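Local coordinates for neck and C-terminal motor domain of Kar3 (Candida glabrata, PDB 4GKR), which probably couples ATP hydrolysis to minus-end-directed movement along microtubules, at residues Glu86-Ile91 with Lys120-Leu125; Gly96-Ser101 with Tyr106-Phe111; Ile191-Asp194 with Thr199-Ile202; Ile263-Asp268 with Gln327-Gly332. All coordinates share one frame; numbering follows the deposited sequence.

Interaction 1: Glu86-Ile91 with Lys120-Leu125; sequences ETNDEI and KTYTML. With MG (magnesium ion), chain C; ADP (adenosine-5'-diphosphate), chain D.
Asn88 reaches Tyr122 in two ways. Its ND2 gives a weak hydrogen bond, 3.4 Å long, to the backbone O of Tyr122. Its OD1 comes within 3.4 Å of Tyr122 CE1, with the amide and ring planes 49° apart; the strongest partner of this oxygen is Arg35 NH1. An asparagine suits the place because one amide offers an N-H to the Tyr122 carbonyl and an oxygen to Arg35.

Aromatic packing occupies one face of the same ring, where ADP C5 stands 3.6 Å above the plane, offset toward the rim. The Tyr122 side chain, anti to the backbone N (chi1 179°), lays the ring along one face of the adenine.

Lys120 and Thr121 close the P-loop (Walker A motif), followed by Tyr122. Lys120 holds ADP O1B twice, through its N and, at 2.9 Å, through NZ at the end of a bent chain. Thr121 N and Tyr122 N bond to O2B and O1A; Thr121 OG1 ligates magnesium at 2.3 Å, and ADP O2B and four waters complete its six ligands.

Helix 88-93, N-capped by Thr87, borders the pocket; Tyr122 touches Arg35 of strand 30-36, Lys120 and Met124 touch strand 259-268, and Thr123-Leu125 meet helix 131-147.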
# COMPACT_ATOMS: atom_id res chain seq x y z
N GLU A 86 -17.07 1.85 7.20
CA GLU A 86 -16.31 2.76 6.33
C GLU A 86 -16.02 2.16 4.95
O GLU A 86 -15.56 1.02 4.82
CB GLU A 86 -15.03 3.24 7.02
N THR A 87 -16.32 2.96 3.93
CA THR A 87 -16.27 2.57 2.52
C THR A 87 -14.96 2.98 1.88
O THR A 87 -14.29 3.90 2.36
CB THR A 87 -17.37 3.29 1.72
OG1 THR A 87 -17.11 4.70 1.71
CG2 THR A 87 -18.72 3.03 2.33
N ASN A 88 -14.62 2.34 0.76
CA ASN A 88 -13.45 2.73 -0.03
C ASN A 88 -13.39 4.22 -0.32
O ASN A 88 -12.32 4.84 -0.23
CB ASN A 88 -13.39 1.93 -1.34
CG ASN A 88 -12.77 0.56 -1.16
OD1 ASN A 88 -12.39 0.17 -0.05
ND2 ASN A 88 -12.65 -0.17 -2.24
N ASP A 89 -14.54 4.81 -0.64
CA ASP A 89 -14.60 6.24 -0.93
C ASP A 89 -14.25 7.11 0.27
O ASP A 89 -13.54 8.10 0.13
CB ASP A 89 -15.96 6.63 -1.50
CG ASP A 89 -16.13 6.17 -2.94
OD1 ASP A 89 -15.13 6.21 -3.70
OD2 ASP A 89 -17.26 5.76 -3.31
N GLU A 90 -14.73 6.72 1.44
CA GLU A 90 -14.44 7.47 2.66
C GLU A 90 -12.95 7.35 2.98
O GLU A 90 -12.30 8.32 3.34
CB GLU A 90 -15.31 6.99 3.83
N ILE A 91 -12.43 6.14 2.80
CA ILE A 91 -11.03 5.87 3.04
C ILE A 91 -10.10 6.67 2.12
O ILE A 91 -9.02 7.07 2.54
CB ILE A 91 -10.74 4.36 2.98
CG1 ILE A 91 -11.15 3.74 4.32
CG2 ILE A 91 -9.28 4.08 2.67
CD1 ILE A 91 -10.98 2.25 4.40
N LYS A 120 -7.25 -7.09 1.67
CA LYS A 120 -6.15 -6.34 1.06
C LYS A 120 -6.45 -6.00 -0.40
O LYS A 120 -6.34 -4.84 -0.81
CB LYS A 120 -4.85 -7.13 1.14
CG LYS A 120 -4.36 -7.42 2.54
CD LYS A 120 -3.02 -8.12 2.47
CE LYS A 120 -3.13 -9.53 1.87
NZ LYS A 120 -4.12 -10.37 2.61
N THR A 121 -6.86 -7.00 -1.18
CA THR A 121 -7.14 -6.80 -2.59
C THR A 121 -8.30 -5.84 -2.73
O THR A 121 -8.32 -4.99 -3.62
CB THR A 121 -7.46 -8.14 -3.28
OG1 THR A 121 -6.32 -9.01 -3.17
CG2 THR A 121 -7.79 -7.94 -4.75
N TYR A 122 -9.29 -6.00 -1.87
CA TYR A 122 -10.47 -5.17 -1.93
C TYR A 122 -10.09 -3.71 -1.67
O TYR A 122 -10.53 -2.83 -2.39
CB TYR A 122 -11.52 -5.66 -0.93
CG TYR A 122 -12.77 -4.83 -0.93
CD1 TYR A 122 -12.84 -3.66 -0.17
CD2 TYR A 122 -13.88 -5.20 -1.70
CE1 TYR A 122 -13.97 -2.87 -0.18
CE2 TYR A 122 -15.03 -4.41 -1.71
CZ TYR A 122 -15.06 -3.25 -0.94
OH TYR A 122 -16.19 -2.47 -0.93
N THR A 123 -9.27 -3.48 -0.65
CA THR A 123 -8.76 -2.16 -0.37
C THR A 123 -7.96 -1.56 -1.52
O THR A 123 -8.15 -0.40 -1.87
CB THR A 123 -7.91 -2.17 0.92
OG1 THR A 123 -8.75 -2.51 2.02
CG2 THR A 123 -7.29 -0.78 1.19
N MET A 124 -7.06 -2.34 -2.13
CA MET A 124 -6.19 -1.78 -3.17
C MET A 124 -6.80 -1.75 -4.58
O MET A 124 -6.49 -0.84 -5.35
CB MET A 124 -4.82 -2.47 -3.19
CG MET A 124 -4.11 -2.44 -1.85
SD MET A 124 -3.66 -0.77 -1.27
CE MET A 124 -2.43 -0.32 -2.50
N LEU A 125 -7.67 -2.71 -4.91
CA LEU A 125 -8.01 -2.97 -6.31
C LEU A 125 -9.48 -3.06 -6.67
O LEU A 125 -9.81 -3.45 -7.78
CB LEU A 125 -7.35 -4.26 -6.79
CG LEU A 125 -5.83 -4.31 -6.92
CD1 LEU A 125 -5.39 -5.73 -7.31
CD2 LEU A 125 -5.36 -3.27 -7.94
MG MG C . -5.73 -10.84 -1.99
PB ADP D . -7.32 -10.55 0.84
O1B ADP D . -6.91 -9.72 2.04
O2B ADP D . -6.93 -9.97 -0.50
O3B ADP D . -6.98 -11.99 1.06
PA ADP D . -9.93 -9.87 -0.27
O1A ADP D . -9.77 -8.43 -0.61
O2A ADP D . -9.95 -10.89 -1.39
O3A ADP D . -8.93 -10.42 0.89
O5' ADP D . -11.29 -9.85 0.56
C5' ADP D . -11.85 -11.03 1.15
C4' ADP D . -13.36 -11.04 0.92
O4' ADP D . -14.06 -10.09 1.75
C3' ADP D . -13.71 -10.66 -0.50
O3' ADP D . -14.79 -11.52 -0.86
C2' ADP D . -14.16 -9.21 -0.43
O2' ADP D . -15.16 -8.86 -1.38
C1' ADP D . -14.70 -9.07 0.98
N9 ADP D . -14.32 -7.76 1.57
C8 ADP D . -13.11 -7.46 2.05
N7 ADP D . -13.06 -6.21 2.54
C5 ADP D . -14.28 -5.68 2.39
C6 ADP D . -14.91 -4.38 2.71
N6 ADP D . -14.21 -3.39 3.30
N1 ADP D . -16.21 -4.22 2.38
C2 ADP D . -16.93 -5.20 1.79
N3 ADP D . -16.42 -6.41 1.47
C4 ADP D . -15.12 -6.71 1.74
O HOH W 1 -4.08 -9.76 -1.76
O HOH W 2 -5.16 -11.41 -3.86
O HOH W 3 -7.62 -11.21 -2.68
O HOH W 4 -5.63 -12.43 -1.18

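Interaction 2: Gly96-Ser101 with Tyr106-Phe111; sequences GQLIQS and YNVCIF
Leu98 packs against Val108 and Ile110 where a short helix lies against a central parallel strand of the motor domain's P-loop NTPase fold. A short loop leads from helix 96-99 to strand 108-113, so the two segments form a helix-to-strand connection whose inner surface is apolar.

The side chain of Leu98 can be followed outward. From CB, which points at the strand, the chain continues anti to the backbone N (chi1 175°), and the branching carbon CG comes to 3.8 Å from Val108 CG1. Of the two methyls, CD1 stays beside that same valine methyl at 4.1 Å. The other, CD2, touches the valine methyl too and also reaches Ile110 CG1, 3.9 Å away. Leu98 therefore spans two residues that lie on the same side of the strand, sliding past both in the opposite direction. A forked leucine suits this, whereas the beta-branched valine and isoleucine favour the extended backbone facing it.

Ile99 starts out away from the strand, but its end returns, and CD1 meets Ile110 CD1 at 3.9 Å, the two side chains crossing at about a right angle. Beyond Ile99 lies helix 131-147, through Thr135 and Ile139, while Leu98 also reaches Leu337 of strand 335-342.

At the loop, the small Ser101 lets the backbones come close: its CB touches Tyr106 CB, and Val108 CG2 lies 3.9 Å from it. The loop is closed by Tyr106 N, which donates to Ser101 O at 3.2 Å; the donor sits above the carbonyl plane, 43° out of it.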
# COMPACT_ATOMS: atom_id res chain seq x y z
N GLY A 96 -5.89 10.95 0.05
CA GLY A 96 -5.72 11.88 -1.05
C GLY A 96 -4.55 12.81 -0.86
O GLY A 96 -3.75 12.99 -1.76
N GLN A 97 -4.44 13.37 0.33
CA GLN A 97 -3.37 14.31 0.63
C GLN A 97 -1.99 13.71 0.41
O GLN A 97 -1.10 14.37 -0.13
CB GLN A 97 -3.52 14.86 2.06
CG GLN A 97 -2.25 15.49 2.60
CD GLN A 97 -2.50 16.75 3.42
OE1 GLN A 97 -3.66 17.17 3.63
NE2 GLN A 97 -1.41 17.37 3.88
N LEU A 98 -1.81 12.45 0.81
CA LEU A 98 -0.57 11.73 0.57
C LEU A 98 -0.27 11.61 -0.93
O LEU A 98 0.86 11.85 -1.36
CB LEU A 98 -0.61 10.36 1.26
CG LEU A 98 0.56 9.41 1.02
CD1 LEU A 98 1.81 9.86 1.74
CD2 LEU A 98 0.17 8.02 1.49
N ILE A 99 -1.27 11.23 -1.73
CA ILE A 99 -1.11 11.13 -3.20
C ILE A 99 -0.60 12.43 -3.84
O ILE A 99 0.24 12.40 -4.74
CB ILE A 99 -2.43 10.73 -3.90
CG1 ILE A 99 -2.96 9.40 -3.35
CG2 ILE A 99 -2.21 10.56 -5.40
CD1 ILE A 99 -1.94 8.27 -3.38
N GLN A 100 -1.11 13.56 -3.35
CA GLN A 100 -0.74 14.88 -3.87
C GLN A 100 0.76 15.20 -3.71
O GLN A 100 1.27 16.12 -4.34
CB GLN A 100 -1.60 15.96 -3.22
CG GLN A 100 -3.10 15.79 -3.44
CD GLN A 100 -3.94 16.60 -2.47
OE1 GLN A 100 -3.43 17.49 -1.77
NE2 GLN A 100 -5.24 16.28 -2.40
N SER A 101 1.45 14.42 -2.87
CA SER A 101 2.89 14.53 -2.64
C SER A 101 3.68 14.30 -3.90
O SER A 101 4.74 14.91 -4.08
CB SER A 101 3.36 13.45 -1.65
OG SER A 101 3.08 13.76 -0.32
N TYR A 106 7.77 13.96 -4.23
CA TYR A 106 7.98 12.94 -3.20
C TYR A 106 7.70 11.57 -3.78
O TYR A 106 6.84 11.41 -4.66
CB TYR A 106 7.07 13.14 -2.00
CG TYR A 106 7.46 14.28 -1.09
CD1 TYR A 106 6.98 15.57 -1.30
CD2 TYR A 106 8.31 14.06 -0.01
CE1 TYR A 106 7.33 16.61 -0.46
CE2 TYR A 106 8.67 15.10 0.83
CZ TYR A 106 8.18 16.36 0.60
OH TYR A 106 8.54 17.40 1.44
N ASN A 107 8.41 10.57 -3.27
CA ASN A 107 8.04 9.20 -3.49
C ASN A 107 7.11 8.71 -2.40
O ASN A 107 7.22 9.12 -1.24
CB ASN A 107 9.27 8.31 -3.59
CG ASN A 107 10.10 8.62 -4.83
OD1 ASN A 107 9.62 9.22 -5.81
ND2 ASN A 107 11.36 8.20 -4.79
N VAL A 108 6.20 7.84 -2.80
CA VAL A 108 5.11 7.41 -1.93
C VAL A 108 4.96 5.90 -2.01
O VAL A 108 5.07 5.31 -3.10
CB VAL A 108 3.80 8.12 -2.34
CG1 VAL A 108 2.62 7.56 -1.59
CG2 VAL A 108 3.91 9.61 -2.09
N CYS A 109 4.70 5.28 -0.86
CA CYS A 109 4.36 3.86 -0.78
C CYS A 109 3.11 3.68 0.04
O CYS A 109 3.03 4.18 1.16
CB CYS A 109 5.44 3.10 -0.06
SG CYS A 109 6.84 2.63 -1.07
N ILE A 110 2.13 2.96 -0.50
CA ILE A 110 1.00 2.51 0.27
C ILE A 110 0.95 1.01 0.23
O ILE A 110 0.81 0.43 -0.84
CB ILE A 110 -0.33 3.05 -0.27
CG1 ILE A 110 -0.26 4.58 -0.36
CG2 ILE A 110 -1.45 2.57 0.63
CD1 ILE A 110 -1.45 5.24 -1.00
N PHE A 111 1.09 0.39 1.40
CA PHE A 111 1.07 -1.06 1.56
C PHE A 111 -0.24 -1.51 2.17
O PHE A 111 -0.81 -0.83 3.00
CB PHE A 111 2.18 -1.49 2.50
CG PHE A 111 3.56 -1.22 2.00
CD1 PHE A 111 4.22 -2.15 1.20
CD2 PHE A 111 4.24 -0.06 2.37
CE1 PHE A 111 5.50 -1.91 0.74
CE2 PHE A 111 5.54 0.19 1.92
CZ PHE A 111 6.17 -0.73 1.09

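Interaction 3: Ile191-Asp194 with Thr199-Ile202; sequences IRHD and TTYI
A two-stranded antiparallel beta hairpin brings Ile191-Asp194 alongside Thr199-Ile202 at the surface of the motor domain. It probably corresponds to the small hairpin of loop L8 on the microtubule-binding side of kinesin motors. The short strand axes run 4.7 Å apart at 157°, close to antiparallel.

Backbone bonds set the register. Arg192 and Tyr201 form a hydrogen-bonded pair, joined by Arg192 N to Tyr201 O and Tyr201 N to Arg192 O, both 2.8 Å. Toward the turn, Asp194 N donates to Thr199 O at 2.9 Å. His193 with Thr200 falls between the two hydrogen-bonded pairs, and Ile191 with Ile202 beyond Arg192-Tyr201.

Those two non-hydrogen-bonded pairs share one face, which is turned to the protein. Ile191 and Ile202 both rest on Leu325 of helix 321-326, a place suited to branched apolar residues. Ile191 CG2 touches Thr200 CG2 at 3.9 Å. His193 has Tyr324 and Tyr328 as ring neighbours, the former edge-to-face.

The other face carries Arg192, Tyr201, Asp194 and Thr199, residues whose polar ends suit the surface. Arg192 bends away to a salt bridge with Glu190, and Asp194 OD1 accepts from Leu197 N in the turn. Across the strands, Asp194 CB lies 3.8 Å from Thr199 OG1.

On the inner face, His193 CG (chi1 -60°) and Thr200 OG1 (chi1 -59°) both lie beside their backbone N, which sets the two side chains side by side, and OG1 meets the imidazole edge in the ring plane, hydrogen-bonded to His193 ND1 at 3.0 Å.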
# COMPACT_ATOMS: atom_id res chain seq x y z
N ILE A 191 16.29 -6.43 -11.55
CA ILE A 191 16.30 -5.10 -10.94
C ILE A 191 17.63 -4.35 -11.13
O ILE A 191 18.69 -4.87 -10.86
CB ILE A 191 15.93 -5.13 -9.46
CG1 ILE A 191 14.62 -5.88 -9.28
CG2 ILE A 191 15.82 -3.71 -8.90
CD1 ILE A 191 14.37 -6.28 -7.84
N ARG A 192 17.54 -3.11 -11.60
CA ARG A 192 18.72 -2.27 -11.77
C ARG A 192 18.47 -0.88 -11.19
O ARG A 192 17.55 -0.18 -11.58
CB ARG A 192 19.09 -2.14 -13.24
CG ARG A 192 19.15 -3.45 -14.01
CD ARG A 192 20.52 -4.06 -13.98
NE ARG A 192 20.95 -4.29 -15.36
CZ ARG A 192 21.09 -5.48 -15.94
NH1 ARG A 192 20.87 -6.61 -15.26
NH2 ARG A 192 21.48 -5.53 -17.21
N HIS A 193 19.32 -0.50 -10.24
CA HIS A 193 19.27 0.83 -9.65
C HIS A 193 20.26 1.72 -10.31
O HIS A 193 21.31 1.28 -10.75
CB HIS A 193 19.58 0.74 -8.17
CG HIS A 193 18.62 -0.12 -7.41
ND1 HIS A 193 17.32 0.20 -7.29
CD2 HIS A 193 18.80 -1.31 -6.74
CE1 HIS A 193 16.69 -0.75 -6.58
NE2 HIS A 193 17.60 -1.67 -6.24
N ASP A 194 19.92 3.00 -10.39
CA ASP A 194 20.89 3.99 -10.79
C ASP A 194 21.24 4.81 -9.57
O ASP A 194 20.48 5.72 -9.19
CB ASP A 194 20.36 4.90 -11.89
CG ASP A 194 21.44 5.81 -12.47
OD1 ASP A 194 21.96 6.70 -11.75
OD2 ASP A 194 21.78 5.63 -13.67
N THR A 199 17.01 6.21 -9.08
CA THR A 199 15.85 5.63 -9.75
C THR A 199 16.02 4.13 -9.90
O THR A 199 17.12 3.61 -9.78
CB THR A 199 15.60 6.25 -11.15
OG1 THR A 199 16.84 6.34 -11.85
CG2 THR A 199 15.06 7.65 -11.02
N THR A 200 14.93 3.44 -10.19
CA THR A 200 14.93 1.99 -10.24
C THR A 200 14.28 1.48 -11.52
O THR A 200 13.25 1.99 -11.92
CB THR A 200 14.23 1.40 -8.99
OG1 THR A 200 14.92 1.87 -7.83
CG2 THR A 200 14.26 -0.13 -9.01
N TYR A 201 14.88 0.48 -12.13
CA TYR A 201 14.36 -0.09 -13.37
C TYR A 201 14.22 -1.60 -13.24
O TYR A 201 15.08 -2.26 -12.65
CB TYR A 201 15.30 0.25 -14.52
CG TYR A 201 15.54 1.73 -14.64
CD1 TYR A 201 14.60 2.56 -15.27
CD2 TYR A 201 16.69 2.33 -14.11
CE1 TYR A 201 14.79 3.92 -15.38
CE2 TYR A 201 16.90 3.70 -14.22
CZ TYR A 201 15.95 4.49 -14.86
OH TYR A 201 16.12 5.85 -14.99
N ILE A 202 13.14 -2.15 -13.78
CA ILE A 202 13.04 -3.60 -13.93
C ILE A 202 13.07 -3.95 -15.41
O ILE A 202 12.26 -3.46 -16.17
CB ILE A 202 11.77 -4.17 -13.30
CG1 ILE A 202 11.61 -3.62 -11.89
CG2 ILE A 202 11.85 -5.69 -13.29
CD1 ILE A 202 10.17 -3.42 -11.53

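Interaction 4: Ile263-Asp268 with Gln327-Gly332; sequences ILNLVD and QYSLIG
The carboxamide of Asn265 presents its nitrogen to the hydroxyl of Ser329, and this amide is the flat group that carries the contact. ND2 donates a weak hydrogen bond to Ser329 OG, 2.9 Å long but bent to 141° at the hydrogen. A stronger partner of ND2 is Val108 O, on the neighbouring strand. The other flat group nearby, the Tyr328 ring, bears on its own loop: Gln327 CG sits 4.2 Å above one face, over the centre, and the end of the ring leads away from the strand. The His193 ring meets it with planes at about 85°.

Around the hydroxyl the strand supplies hydrocarbon as well. Ile263 CB and CG2 each lie 3.9 Å from Ser329 OG, so the isoleucine flanks the polar pair. Ile263 and Asn265, two residues apart on an extended strand, both direct their side chains at the loop. Ser329 OG is within reach of both because it runs beside the backbone N, anti to the carbonyl carbon (chi1 -74°).

The loop follows helix 321-326 and leads into strand 335-342; within it Gln327 O accepts from both Leu330 N and Ile331 N.

The chemistry implies a light polar tie in a buried place. Serine is small enough to approach the strand, and the amide of Asn265 links loop and neighbouring strand through a single nitrogen.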
# COMPACT_ATOMS: atom_id res chain seq x y z
N ILE A 263 7.20 8.93 -7.86
CA ILE A 263 6.77 7.56 -7.96
C ILE A 263 5.73 7.33 -6.86
O ILE A 263 5.86 7.89 -5.77
CB ILE A 263 7.95 6.61 -7.74
CG1 ILE A 263 9.08 6.95 -8.71
CG2 ILE A 263 7.53 5.17 -7.91
CD1 ILE A 263 10.45 6.94 -8.06
N LEU A 264 4.70 6.56 -7.18
CA LEU A 264 3.76 6.04 -6.19
C LEU A 264 3.80 4.53 -6.31
O LEU A 264 3.66 4.00 -7.40
CB LEU A 264 2.33 6.49 -6.48
CG LEU A 264 2.03 7.98 -6.47
CD1 LEU A 264 1.99 8.52 -7.89
CD2 LEU A 264 0.70 8.24 -5.81
N ASN A 265 4.00 3.83 -5.20
CA ASN A 265 4.03 2.38 -5.28
C ASN A 265 2.87 1.87 -4.47
O ASN A 265 2.85 2.07 -3.27
CB ASN A 265 5.32 1.83 -4.69
CG ASN A 265 6.54 2.45 -5.30
OD1 ASN A 265 7.09 1.95 -6.28
ND2 ASN A 265 6.96 3.58 -4.76
N LEU A 266 1.90 1.23 -5.12
CA LEU A 266 0.73 0.79 -4.41
C LEU A 266 0.87 -0.68 -4.30
O LEU A 266 0.87 -1.37 -5.30
CB LEU A 266 -0.55 1.21 -5.14
CG LEU A 266 -0.49 2.71 -5.46
CD1 LEU A 266 -1.39 3.11 -6.61
CD2 LEU A 266 -0.75 3.57 -4.24
N VAL A 267 1.04 -1.15 -3.07
CA VAL A 267 1.44 -2.53 -2.82
C VAL A 267 0.38 -3.34 -2.06
O VAL A 267 -0.14 -2.91 -1.05
CB VAL A 267 2.81 -2.58 -2.11
CG1 VAL A 267 3.29 -4.02 -1.94
CG2 VAL A 267 3.85 -1.79 -2.90
N ASP A 268 0.07 -4.51 -2.58
CA ASP A 268 -0.89 -5.44 -2.01
C ASP A 268 -0.05 -6.66 -1.61
O ASP A 268 0.33 -7.45 -2.46
CB ASP A 268 -1.92 -5.77 -3.13
CG ASP A 268 -2.88 -6.93 -2.78
OD1 ASP A 268 -2.91 -7.35 -1.60
OD2 ASP A 268 -3.63 -7.41 -3.69
N GLN A 327 13.53 0.30 -2.53
CA GLN A 327 14.40 1.12 -1.69
C GLN A 327 14.32 2.64 -1.90
O GLN A 327 14.28 3.38 -0.92
CB GLN A 327 15.84 0.65 -1.70
CG GLN A 327 16.53 0.68 -3.04
CD GLN A 327 18.01 0.38 -2.91
OE1 GLN A 327 18.43 -0.29 -1.98
NE2 GLN A 327 18.80 0.90 -3.83
N TYR A 328 14.32 3.11 -3.15
CA TYR A 328 14.32 4.57 -3.38
C TYR A 328 12.96 5.21 -3.11
O TYR A 328 12.85 6.41 -3.07
CB TYR A 328 14.84 4.94 -4.77
CG TYR A 328 16.29 4.58 -4.98
CD1 TYR A 328 17.29 5.07 -4.13
CD2 TYR A 328 16.67 3.76 -6.03
CE1 TYR A 328 18.61 4.73 -4.32
CE2 TYR A 328 17.99 3.42 -6.22
CZ TYR A 328 18.97 3.90 -5.37
OH TYR A 328 20.30 3.56 -5.59
N SER A 329 11.92 4.42 -2.94
CA SER A 329 10.68 4.98 -2.46
C SER A 329 10.47 4.77 -0.95
O SER A 329 9.37 5.01 -0.44
CB SER A 329 9.51 4.42 -3.26
OG SER A 329 9.51 5.02 -4.55
N LEU A 330 11.52 4.34 -0.25
CA LEU A 330 11.45 4.22 1.21
C LEU A 330 12.48 5.07 1.97
O LEU A 330 12.26 5.35 3.13
CB LEU A 330 11.49 2.76 1.67
CG LEU A 330 10.45 1.74 1.16
CD1 LEU A 330 11.01 0.32 1.29
CD2 LEU A 330 9.08 1.86 1.84
N ILE A 331 13.58 5.49 1.34
CA ILE A 331 14.55 6.34 2.04
C ILE A 331 14.24 7.81 1.87
O ILE A 331 13.39 8.17 1.07
CB ILE A 331 16.02 6.18 1.56
CG1 ILE A 331 16.11 6.23 0.04
CG2 ILE A 331 16.69 4.97 2.19
CD1 ILE A 331 17.19 7.17 -0.44
N GLY A 332 14.97 8.64 2.61
CA GLY A 332 14.89 10.09 2.50
C GLY A 332 13.55 10.68 2.85
O GLY A 332 12.91 10.29 3.84

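Overall arrangement
Interactions 1, 2 and 4 are buried, whereas interaction 3 lies at the surface, about 30 Å from interaction 1 between centres. Interactions 2 and 4 reach the same central sheet: strands 108-113 and 259-268 are neighbours, joined by a probable bond from Val267 N to Ile110 O. Interaction 2 is mainly apolar, while interaction 4 is a small polar contact. Interaction 1 instead gathers amides, a lysine and a metal ligand around ADP; Asp268, at the far end of the strand in interaction 4, probably bonds to Thr121 there. Interaction 3, built chiefly on backbone bonds, meets the loop of interaction 4 through Tyr328, which packs on Thr200.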